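Putative sarcosine dimethylglycine methyltransferase (Galdieria sulphuraria, PDB 2O57) probably transfers methyl groups from S-adenosylmethionine to sarcosine and dimethylglycine, on the route to glycine betaine. Local coordinates at residues G48-P53 with D57-A62; L64-W69 with L284-M289; D236-H241 with E273-G278. All blocks are in the same frame, centred on the assembly; numbering follows the deposited sequence.

Contact 1 of 3, residues G48-P53 with D57-A62; sequences GLYKEP and DEIREA
G48 and A62 bring their CA atoms to 4.3 Å of each other, so the irregular segment 48-53 lies directly against the first turn of helix 59-76 before drawing away to a cis peptide bond ahead of P53. Next to this approach, L49 N donates to A62 O over 3.0 Å, while at the far end D57 N reaches P53 O by a weak bond only. The central side-chain contact is a CH-pi interaction: the A62 methyl sits over the middle of one face of the Y50 ring, with CB 3.3 Å from the ring centroid. This is tight packing, made possible by a tyrosine whose CG lies beside its backbone N (chi1 -68°), which swings the ring across the helix start. Farther along the same ring, Y50 OH passes 3.6 Å from I59 CG1 and hydrogen-bonds to H241 on helix 235-251. Shortening Y50 to an alanine would probably leave the A62 methyl without its aromatic cover and H241 without its phenol partner.

D57 supplies the polar part. Its OD2 accepts K51 N at 2.8 Å in a nearly straight bond (171° at the hydrogen), met from above the carboxylate plane, and also forms a salt bridge with R65, one turn beyond A62. The carboxylate stands almost perpendicular to the Y50 ring, the two planes being 87° apart. One oxygen thus ties both the incoming loop and the helix, and the arginine probably stabilises its negative charge. E52 meets the second subunit, with backbone hydrogen bonds across the interface. The arrangement is that of a loop folded back on the start of the helix it leads into, here in the N-terminal helical region that precedes the first sheet strand of this methyltransferase fold.

Contact 2 of 3, residues L64-W69 with L284-M289; sequences LRTDEW and LTWGGM
T66 and W69 on helix 59-76, the last helix before the first strand of the Rossmann-like sheet, meet W286 and G288 on strand 284-293, the antiparallel strand set between 181-190 and 226-233. The two segments run in similar directions, 24° apart, with axes 12.2 Å from each other, and large side chains bridge the distance. W286 extends its six-membered ring toward the helix, CG anti to the backbone N (chi1 179°), and its CH2 corner reaches both branches of T66, at 3.5 Å from OG1 and 3.6 Å from CG2. The threonine hydroxyl is satisfied by a hydrogen bond with V47 O.

The W69 and W286 side chains run past one another head to tail, CZ3 of W69 lying 3.9 Å from W286 CH2. G288, having no side chain, lets the edge of the W69 ring come close, its CA 4.5 Å from W69 CH2. Each indole nitrogen is hydrogen-bonded to an acid, W69 to E73 and W286 to D158, while R234 makes a cation-pi contact with W69. Hydrophobic packing of a helix alongside the antiparallel strand of the sheet is the result, within the strand order 3-2-1-4-5-7-6 that marks class I methyltransferases.

Contact 3 of 3, residues D236-H241 with E273-G278; sequences DSLVHH and EHWIEG
L238 and V239 pack on W275 and I276 in a buried helix-helix contact whose side chains are all apolar, between helices 235-251 and 262-280, both of which belong to the helical connection between strands 226-233 and 284-293. The approach is close: V239 and I276 have their CA atoms only 4.8 Å apart, so these two side chains lie beside the line of approach, while L238 points at the other helix, and backbone oxygens take part in the packing.

On one flank, L238 meets W275 with its axis at about a right angle to that of the tryptophan. Its CG is anti to the backbone N (chi1 -172°), which carries the isopropyl end out toward the neighbouring helix. Both methyls lie near W275 CE3, CD1 at 3.9 Å, and CD2 also comes to 3.7 Å from W275 O. The indole thus meets the leucine through one ring atom, and it stacks in addition on Y242, one helical turn beyond L238. L238 and W275 both also touch L284, which places this flank against strand 284-293.

On the other flank the branched residues meet. V239 CG2 lies 3.9 Å from I276 O, and I276 CG1 comes to 4.2 Å from V239 O, so that each side chain rests near the carbonyl of the other. Their methyls are farther apart, V239 CG1 and I276 CG2 being separated by 4.5 Å. No hydrogen bond crosses the interface, so the pair is held by shape and hydrophobic burial. Beyond it, D236 forms a salt bridge with R230 of the second subunit. Close packing of two helices through branched aliphatic side chains and one tryptophan builds this helical insertion between the sixth and seventh strands of the class I methyltransferase fold.

Overall arrangement
Contacts 2 and 3 are buried, whereas contact 1 is partly exposed and, like contact 3, borders the second subunit. Contacts 1 and 2 share helix 59-76, and R65 strengthens the link between them with a further hydrogen bond to L49 O. Helix 235-251 joins contact 1 to contact 3, where a hydrogen bond of S237 with G48 O adds to that of the tyrosine. Helix 262-280 leads into strand 284-293, where L284 continues the apolar packing of contact 3 toward contact 2. The chemistry changes accordingly: hydrogen bonds and a carboxylate oxygen fix the irregular loop of contact 1, aromatic rings span contact 2, and aliphatic groups with one tryptophan fill contact 3.

Contact 1 of 3, residues G48-P53 with D57-A62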
loop_
_atom_site.group_PDB
_atom_site.type_symbol
_atom_site.label_atom_id
_atom_site.label_comp_id
_atom_site.label_asym_id
_atom_site.label_seq_id
_atom_site.Cartn_x
_atom_site.Cartn_y
_atom_site.Cartn_z
ATOM N N GLY A 48 -9.072 9.030 -3.678
ATOM C CA GLY A 48 -9.659 7.798 -4.154
ATOM C C GLY A 48 -8.666 6.799 -4.738
ATOM O O GLY A 48 -7.535 7.155 -5.076
ATOM N N LEU A 49 -9.123 5.558 -4.860
ATOM C CA LEU A 49 -8.426 4.533 -5.633
ATOM C C LEU A 49 -9.183 4.419 -6.983
ATOM O O LEU A 49 -10.332 3.974 -7.028
ATOM C CB LEU A 49 -8.388 3.199 -4.857
ATOM C CG LEU A 49 -7.614 3.122 -3.517
ATOM C CD1 LEU A 49 -7.802 1.687 -2.934
ATOM C CD2 LEU A 49 -6.120 3.486 -3.747
ATOM N N TYR A 50 -8.550 4.880 -8.066
ATOM C CA TYR A 50 -9.201 5.021 -9.392
ATOM C C TYR A 50 -8.951 3.840 -10.350
ATOM O O TYR A 50 -7.876 3.243 -10.353
ATOM C CB TYR A 50 -8.809 6.344 -10.070
ATOM C CG TYR A 50 -9.413 7.509 -9.315
ATOM C CD1 TYR A 50 -10.685 8.004 -9.673
ATOM C CD2 TYR A 50 -8.736 8.094 -8.239
ATOM C CE1 TYR A 50 -11.291 9.063 -8.977
ATOM C CE2 TYR A 50 -9.348 9.158 -7.499
ATOM C CZ TYR A 50 -10.608 9.640 -7.883
ATOM O OH TYR A 50 -11.183 10.660 -7.150
ATOM N N LYS A 51 -9.969 3.494 -11.132
ATOM C CA LYS A 51 -9.896 2.383 -12.091
ATOM C C LYS A 51 -9.714 3.020 -13.468
ATOM O O LYS A 51 -10.435 3.951 -13.794
ATOM C CB LYS A 51 -11.221 1.618 -12.052
ATOM C CG LYS A 51 -11.370 0.490 -13.055
ATOM C CD LYS A 51 -12.675 -0.297 -12.758
ATOM C CE LYS A 51 -12.970 -1.359 -13.846
ATOM N NZ LYS A 51 -14.170 -2.235 -13.491
ATOM N N GLU A 52 -8.771 2.537 -14.271
ATOM C CA GLU A 52 -8.641 2.999 -15.680
ATOM C C GLU A 52 -9.786 2.516 -16.557
ATOM O O GLU A 52 -10.273 1.405 -16.336
ATOM C CB GLU A 52 -7.319 2.512 -16.283
ATOM C CG GLU A 52 -6.125 3.154 -15.608
ATOM C CD GLU A 52 -5.812 4.552 -16.160
ATOM O OE1 GLU A 52 -6.601 5.083 -16.987
ATOM O OE2 GLU A 52 -4.780 5.128 -15.739
ATOM N N PRO A 53 -10.255 3.346 -17.538
ATOM C CA PRO A 53 -9.868 4.743 -17.823
ATOM C C PRO A 53 -10.415 5.718 -16.776
ATOM O O PRO A 53 -11.644 5.792 -16.516
ATOM C CB PRO A 53 -10.450 5.018 -19.219
ATOM C CG PRO A 53 -11.616 4.017 -19.360
ATOM C CD PRO A 53 -11.274 2.828 -18.478
ATOM N N ASP A 57 -14.196 6.990 -14.625
ATOM C CA ASP A 57 -14.440 6.559 -13.251
ATOM C C ASP A 57 -15.105 7.696 -12.469
ATOM O O ASP A 57 -15.077 8.839 -12.886
ATOM C CB ASP A 57 -13.115 6.123 -12.606
ATOM C CG ASP A 57 -13.308 5.200 -11.401
ATOM O OD1 ASP A 57 -14.401 4.659 -11.207
ATOM O OD2 ASP A 57 -12.340 5.000 -10.654
ATOM N N GLU A 58 -15.782 7.383 -11.385
ATOM C CA GLU A 58 -16.391 8.447 -10.596
ATOM C C GLU A 58 -15.650 8.614 -9.269
ATOM O O GLU A 58 -15.182 7.638 -8.669
ATOM C CB GLU A 58 -17.882 8.151 -10.338
ATOM C CG GLU A 58 -18.747 7.861 -11.582
ATOM C CD GLU A 58 -19.126 9.094 -12.369
ATOM O OE1 GLU A 58 -18.628 10.213 -12.040
ATOM O OE2 GLU A 58 -19.944 8.936 -13.328
ATOM N N ILE A 59 -15.569 9.860 -8.806
ATOM C CA ILE A 59 -14.889 10.190 -7.564
ATOM C C ILE A 59 -15.549 9.448 -6.369
ATOM O O ILE A 59 -14.867 8.901 -5.530
ATOM C CB ILE A 59 -14.886 11.724 -7.371
ATOM C CG1 ILE A 59 -14.013 12.374 -8.459
ATOM C CG2 ILE A 59 -14.501 12.116 -5.920
ATOM C CD1 ILE A 59 -13.954 13.897 -8.405
ATOM N N ARG A 60 -16.878 9.446 -6.309
ATOM C CA ARG A 60 -17.611 8.704 -5.274
ATOM C C ARG A 60 -17.138 7.240 -5.194
ATOM O O ARG A 60 -16.801 6.735 -4.123
ATOM C CB ARG A 60 -19.135 8.729 -5.578
ATOM C CG ARG A 60 -19.990 7.783 -4.736
ATOM C CD ARG A 60 -20.036 8.195 -3.272
ATOM N NE ARG A 60 -20.896 9.355 -3.056
ATOM C CZ ARG A 60 -20.729 10.266 -2.098
ATOM N NH1 ARG A 60 -19.698 10.174 -1.244
ATOM N NH2 ARG A 60 -21.603 11.278 -1.997
ATOM N N GLU A 61 -17.144 6.565 -6.338
ATOM C CA GLU A 61 -16.740 5.152 -6.412
ATOM C C GLU A 61 -15.294 4.982 -5.929
ATOM O O GLU A 61 -15.019 4.116 -5.118
ATOM C CB GLU A 61 -16.870 4.632 -7.855
ATOM C CG GLU A 61 -18.241 4.136 -8.240
ATOM C CD GLU A 61 -18.620 2.836 -7.485
ATOM O OE1 GLU A 61 -18.461 1.714 -8.053
ATOM O OE2 GLU A 61 -19.043 2.948 -6.313
ATOM N N ALA A 62 -14.366 5.802 -6.451
ATOM C CA ALA A 62 -12.954 5.740 -6.030
ATOM C C ALA A 62 -12.750 6.015 -4.521
ATOM O O ALA A 62 -11.950 5.354 -3.871
ATOM C CB ALA A 62 -12.124 6.714 -6.831
#

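Contact 2 of 3, residues L64-W69 with L284-M289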
loop_
_atom_site.group_PDB
_atom_site.type_symbol
_atom_site.label_atom_id
_atom_site.label_comp_id
_atom_site.label_asym_id
_atom_site.label_seq_id
_atom_site.Cartn_x
_atom_site.Cartn_y
_atom_site.Cartn_z
ATOM N N LEU A 64 -14.964 5.500 -2.148
ATOM C CA LEU A 64 -15.430 4.243 -1.508
ATOM C C LEU A 64 -14.447 3.096 -1.601
ATOM O O LEU A 64 -14.313 2.331 -0.643
ATOM C CB LEU A 64 -16.773 3.753 -2.079
ATOM C CG LEU A 64 -17.965 4.575 -1.663
ATOM C CD1 LEU A 64 -19.106 4.290 -2.629
ATOM C CD2 LEU A 64 -18.351 4.250 -0.196
ATOM N N ARG A 65 -13.737 2.980 -2.728
ATOM C CA ARG A 65 -12.654 1.951 -2.854
ATOM C C ARG A 65 -11.573 2.197 -1.786
ATOM O O ARG A 65 -11.126 1.264 -1.105
ATOM C CB ARG A 65 -12.021 1.949 -4.229
ATOM C CG ARG A 65 -12.957 1.457 -5.355
ATOM C CD ARG A 65 -12.223 1.170 -6.667
ATOM N NE ARG A 65 -13.163 1.210 -7.776
ATOM C CZ ARG A 65 -13.297 2.229 -8.629
ATOM N NH1 ARG A 65 -12.492 3.281 -8.575
ATOM N NH2 ARG A 65 -14.224 2.173 -9.586
ATOM N N THR A 66 -11.201 3.473 -1.593
ATOM C CA THR A 66 -10.259 3.825 -0.529
ATOM C C THR A 66 -10.781 3.382 0.842
ATOM O O THR A 66 -10.030 2.797 1.632
ATOM C CB THR A 66 -9.995 5.338 -0.512
ATOM O OG1 THR A 66 -9.120 5.645 -1.573
ATOM C CG2 THR A 66 -9.349 5.817 0.840
ATOM N N ASP A 67 -12.063 3.657 1.134
ATOM C CA ASP A 67 -12.636 3.306 2.444
ATOM C C ASP A 67 -12.661 1.776 2.673
ATOM O O ASP A 67 -12.298 1.297 3.749
ATOM C CB ASP A 67 -14.069 3.845 2.573
ATOM C CG ASP A 67 -14.121 5.330 2.504
ATOM O OD1 ASP A 67 -13.067 5.971 2.736
ATOM O OD2 ASP A 67 -15.221 5.857 2.209
ATOM N N GLU A 68 -13.053 1.030 1.638
ATOM C CA GLU A 68 -13.031 -0.449 1.661
ATOM C C GLU A 68 -11.611 -0.960 1.849
ATOM O O GLU A 68 -11.389 -1.882 2.630
ATOM C CB GLU A 68 -13.602 -1.044 0.366
ATOM C CG GLU A 68 -15.113 -0.832 0.181
ATOM C CD GLU A 68 -15.988 -1.683 1.099
ATOM O OE1 GLU A 68 -15.477 -2.620 1.765
ATOM O OE2 GLU A 68 -17.216 -1.427 1.126
ATOM N N TRP A 69 -10.658 -0.382 1.110
ATOM C CA TRP A 69 -9.237 -0.806 1.206
ATOM C C TRP A 69 -8.701 -0.548 2.622
ATOM O O TRP A 69 -8.135 -1.443 3.250
ATOM C CB TRP A 69 -8.335 -0.088 0.156
ATOM C CG TRP A 69 -6.857 -0.151 0.508
ATOM C CD1 TRP A 69 -6.066 -1.280 0.554
ATOM C CD2 TRP A 69 -6.009 0.950 0.898
ATOM N NE1 TRP A 69 -4.788 -0.939 0.953
ATOM C CE2 TRP A 69 -4.723 0.417 1.154
ATOM C CE3 TRP A 69 -6.215 2.334 1.042
ATOM C CZ2 TRP A 69 -3.654 1.211 1.556
ATOM C CZ3 TRP A 69 -5.147 3.138 1.451
ATOM C CH2 TRP A 69 -3.870 2.567 1.700
ATOM N N LEU A 284 5.417 14.774 -4.634
ATOM C CA LEU A 284 4.282 14.616 -3.723
ATOM C C LEU A 284 3.654 13.253 -3.900
ATOM O O LEU A 284 3.698 12.669 -4.990
ATOM C CB LEU A 284 3.231 15.693 -3.975
ATOM C CG LEU A 284 3.718 17.149 -3.916
ATOM C CD1 LEU A 284 2.525 18.092 -4.237
ATOM C CD2 LEU A 284 4.262 17.484 -2.549
ATOM N N THR A 285 3.051 12.757 -2.840
ATOM C CA THR A 285 2.351 11.465 -2.923
ATOM C C THR A 285 1.140 11.406 -1.996
ATOM O O THR A 285 0.894 12.327 -1.244
ATOM C CB THR A 285 3.328 10.257 -2.648
ATOM O OG1 THR A 285 2.668 9.037 -2.943
ATOM C CG2 THR A 285 3.846 10.217 -1.193
ATOM N N TRP A 286 0.370 10.335 -2.089
ATOM C CA TRP A 286 -0.697 10.104 -1.125
ATOM C C TRP A 286 -0.257 8.895 -0.332
ATOM O O TRP A 286 -0.119 7.819 -0.893
ATOM C CB TRP A 286 -2.048 9.864 -1.818
ATOM C CG TRP A 286 -3.193 9.582 -0.842
ATOM C CD1 TRP A 286 -3.596 10.378 0.215
ATOM C CD2 TRP A 286 -4.045 8.454 -0.843
ATOM N NE1 TRP A 286 -4.623 9.779 0.882
ATOM C CE2 TRP A 286 -4.951 8.611 0.237
ATOM C CE3 TRP A 286 -4.154 7.321 -1.667
ATOM C CZ2 TRP A 286 -5.951 7.670 0.528
ATOM C CZ3 TRP A 286 -5.165 6.385 -1.384
ATOM C CH2 TRP A 286 -6.042 6.569 -0.284
ATOM N N GLY A 287 -0.024 9.096 0.960
ATOM C CA GLY A 287 0.559 8.083 1.836
ATOM C C GLY A 287 -0.492 7.375 2.649
ATOM O O GLY A 287 -1.535 7.940 2.942
ATOM N N GLY A 288 -0.227 6.124 3.006
ATOM C CA GLY A 288 -1.126 5.374 3.889
ATOM C C GLY A 288 -0.235 4.608 4.858
ATOM O O GLY A 288 0.841 4.138 4.454
HETATM N N MSE A 289 -0.652 4.480 6.118
HETATM C CA MSE A 289 0.145 3.750 7.103
HETATM C C MSE A 289 -0.703 3.077 8.170
HETATM O O MSE A 289 -1.755 3.570 8.525
HETATM C CB MSE A 289 1.122 4.670 7.823
HETATM C CG MSE A 289 1.778 5.709 6.921
HETATM SE SE MSE A 289 2.861 7.035 7.799
HETATM C CE MSE A 289 4.403 5.929 8.346
#

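Contact 3 of 3, residues D236-H241 with E273-G278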
loop_
_atom_site.group_PDB
_atom_site.type_symbol
_atom_site.label_atom_id
_atom_site.label_comp_id
_atom_site.label_asym_id
_atom_site.label_seq_id
_atom_site.Cartn_x
_atom_site.Cartn_y
_atom_site.Cartn_z
ATOM N N ASP A 236 0.055 7.860 -7.990
ATOM C CA ASP A 236 -0.998 7.741 -8.991
ATOM C C ASP A 236 -2.373 8.204 -8.509
ATOM O O ASP A 236 -3.036 8.944 -9.215
ATOM C CB ASP A 236 -1.041 6.352 -9.693
ATOM C CG ASP A 236 -1.338 5.175 -8.742
ATOM O OD1 ASP A 236 -1.408 5.309 -7.477
ATOM O OD2 ASP A 236 -1.475 4.065 -9.313
ATOM N N SER A 237 -2.793 7.768 -7.326
ATOM C CA SER A 237 -4.036 8.211 -6.715
ATOM C C SER A 237 -4.060 9.731 -6.508
ATOM O O SER A 237 -5.085 10.370 -6.770
ATOM C CB SER A 237 -4.308 7.475 -5.386
ATOM O OG SER A 237 -4.880 6.181 -5.646
ATOM N N LEU A 238 -2.957 10.291 -6.009
ATOM C CA LEU A 238 -2.853 11.728 -5.792
ATOM C C LEU A 238 -3.141 12.494 -7.096
ATOM O O LEU A 238 -4.014 13.400 -7.115
ATOM C CB LEU A 238 -1.470 12.088 -5.273
ATOM C CG LEU A 238 -1.337 13.560 -4.839
ATOM C CD1 LEU A 238 -1.679 13.674 -3.402
ATOM C CD2 LEU A 238 0.098 14.029 -5.078
ATOM N N VAL A 239 -2.439 12.110 -8.167
ATOM C CA VAL A 239 -2.612 12.719 -9.509
ATOM C C VAL A 239 -4.029 12.528 -10.046
ATOM O O VAL A 239 -4.670 13.515 -10.463
ATOM C CB VAL A 239 -1.552 12.205 -10.523
ATOM C CG1 VAL A 239 -1.900 12.643 -11.982
ATOM C CG2 VAL A 239 -0.196 12.697 -10.100
ATOM N N HIS A 240 -4.543 11.295 -9.997
ATOM C CA HIS A 240 -5.869 11.042 -10.557
ATOM C C HIS A 240 -6.925 11.799 -9.767
ATOM O O HIS A 240 -7.833 12.376 -10.359
ATOM C CB HIS A 240 -6.223 9.569 -10.491
ATOM C CG HIS A 240 -5.364 8.712 -11.364
ATOM N ND1 HIS A 240 -5.019 7.421 -11.028
ATOM C CD2 HIS A 240 -4.782 8.964 -12.559
ATOM C CE1 HIS A 240 -4.263 6.908 -11.985
ATOM N NE2 HIS A 240 -4.092 7.825 -12.917
ATOM N N HIS A 241 -6.823 11.729 -8.445
ATOM C CA HIS A 241 -7.864 12.284 -7.580
ATOM C C HIS A 241 -7.975 13.796 -7.750
ATOM O O HIS A 241 -9.069 14.312 -7.952
ATOM C CB HIS A 241 -7.555 12.000 -6.126
ATOM C CG HIS A 241 -8.644 12.433 -5.201
ATOM N ND1 HIS A 241 -9.898 11.847 -5.199
ATOM C CD2 HIS A 241 -8.674 13.421 -4.276
ATOM C CE1 HIS A 241 -10.638 12.430 -4.270
ATOM N NE2 HIS A 241 -9.916 13.386 -3.695
ATOM N N GLU A 273 -3.958 22.251 -9.178
ATOM C CA GLU A 273 -2.889 22.118 -10.169
ATOM C C GLU A 273 -1.529 21.837 -9.504
ATOM O O GLU A 273 -0.715 21.086 -10.044
ATOM C CB GLU A 273 -2.809 23.381 -11.028
ATOM C CG GLU A 273 -3.936 23.474 -12.055
ATOM C CD GLU A 273 -4.125 24.889 -12.621
ATOM O OE1 GLU A 273 -3.379 25.818 -12.229
ATOM O OE2 GLU A 273 -5.053 25.083 -13.438
ATOM N N HIS A 274 -1.290 22.456 -8.341
ATOM C CA HIS A 274 -0.027 22.264 -7.603
ATOM C C HIS A 274 0.108 20.827 -7.111
ATOM O O HIS A 274 1.198 20.260 -7.165
ATOM C CB HIS A 274 0.087 23.212 -6.402
ATOM C CG HIS A 274 0.430 24.620 -6.767
ATOM N ND1 HIS A 274 1.355 24.935 -7.745
ATOM C CD2 HIS A 274 -0.003 25.805 -6.264
ATOM C CE1 HIS A 274 1.438 26.251 -7.857
ATOM N NE2 HIS A 274 0.630 26.800 -6.966
ATOM N N TRP A 275 -0.979 20.242 -6.603
ATOM C CA TRP A 275 -0.939 18.854 -6.177
ATOM C C TRP A 275 -0.662 17.948 -7.365
ATOM O O TRP A 275 0.142 17.048 -7.266
ATOM C CB TRP A 275 -2.254 18.407 -5.517
ATOM C CG TRP A 275 -2.375 18.868 -4.089
ATOM C CD1 TRP A 275 -3.209 19.831 -3.620
ATOM C CD2 TRP A 275 -1.653 18.367 -2.953
ATOM N NE1 TRP A 275 -3.064 19.964 -2.259
ATOM C CE2 TRP A 275 -2.100 19.096 -1.823
ATOM C CE3 TRP A 275 -0.668 17.379 -2.780
ATOM C CZ2 TRP A 275 -1.599 18.873 -0.536
ATOM C CZ3 TRP A 275 -0.156 17.153 -1.482
ATOM C CH2 TRP A 275 -0.641 17.894 -0.382
ATOM N N ILE A 276 -1.356 18.190 -8.473
ATOM C CA ILE A 276 -1.219 17.352 -9.686
ATOM C C ILE A 276 0.230 17.438 -10.194
ATOM O O ILE A 276 0.889 16.402 -10.414
ATOM C CB ILE A 276 -2.224 17.811 -10.797
ATOM C CG1 ILE A 276 -3.681 17.560 -10.363
ATOM C CG2 ILE A 276 -1.915 17.123 -12.165
ATOM C CD1 ILE A 276 -4.727 18.409 -11.158
ATOM N N GLU A 277 0.713 18.664 -10.382
ATOM C CA GLU A 277 2.074 18.907 -10.860
ATOM C C GLU A 277 3.106 18.254 -9.945
ATOM O O GLU A 277 3.987 17.599 -10.440
ATOM C CB GLU A 277 2.359 20.418 -11.015
ATOM C CG GLU A 277 1.672 21.024 -12.228
ATOM C CD GLU A 277 1.483 22.572 -12.174
ATOM O OE1 GLU A 277 2.049 23.251 -11.261
ATOM O OE2 GLU A 277 0.738 23.094 -13.058
ATOM N N GLY A 278 2.973 18.417 -8.621
ATOM C CA GLY A 278 3.891 17.810 -7.650
ATOM C C GLY A 278 3.890 16.276 -7.694
ATOM O O GLY A 278 4.936 15.645 -7.552
#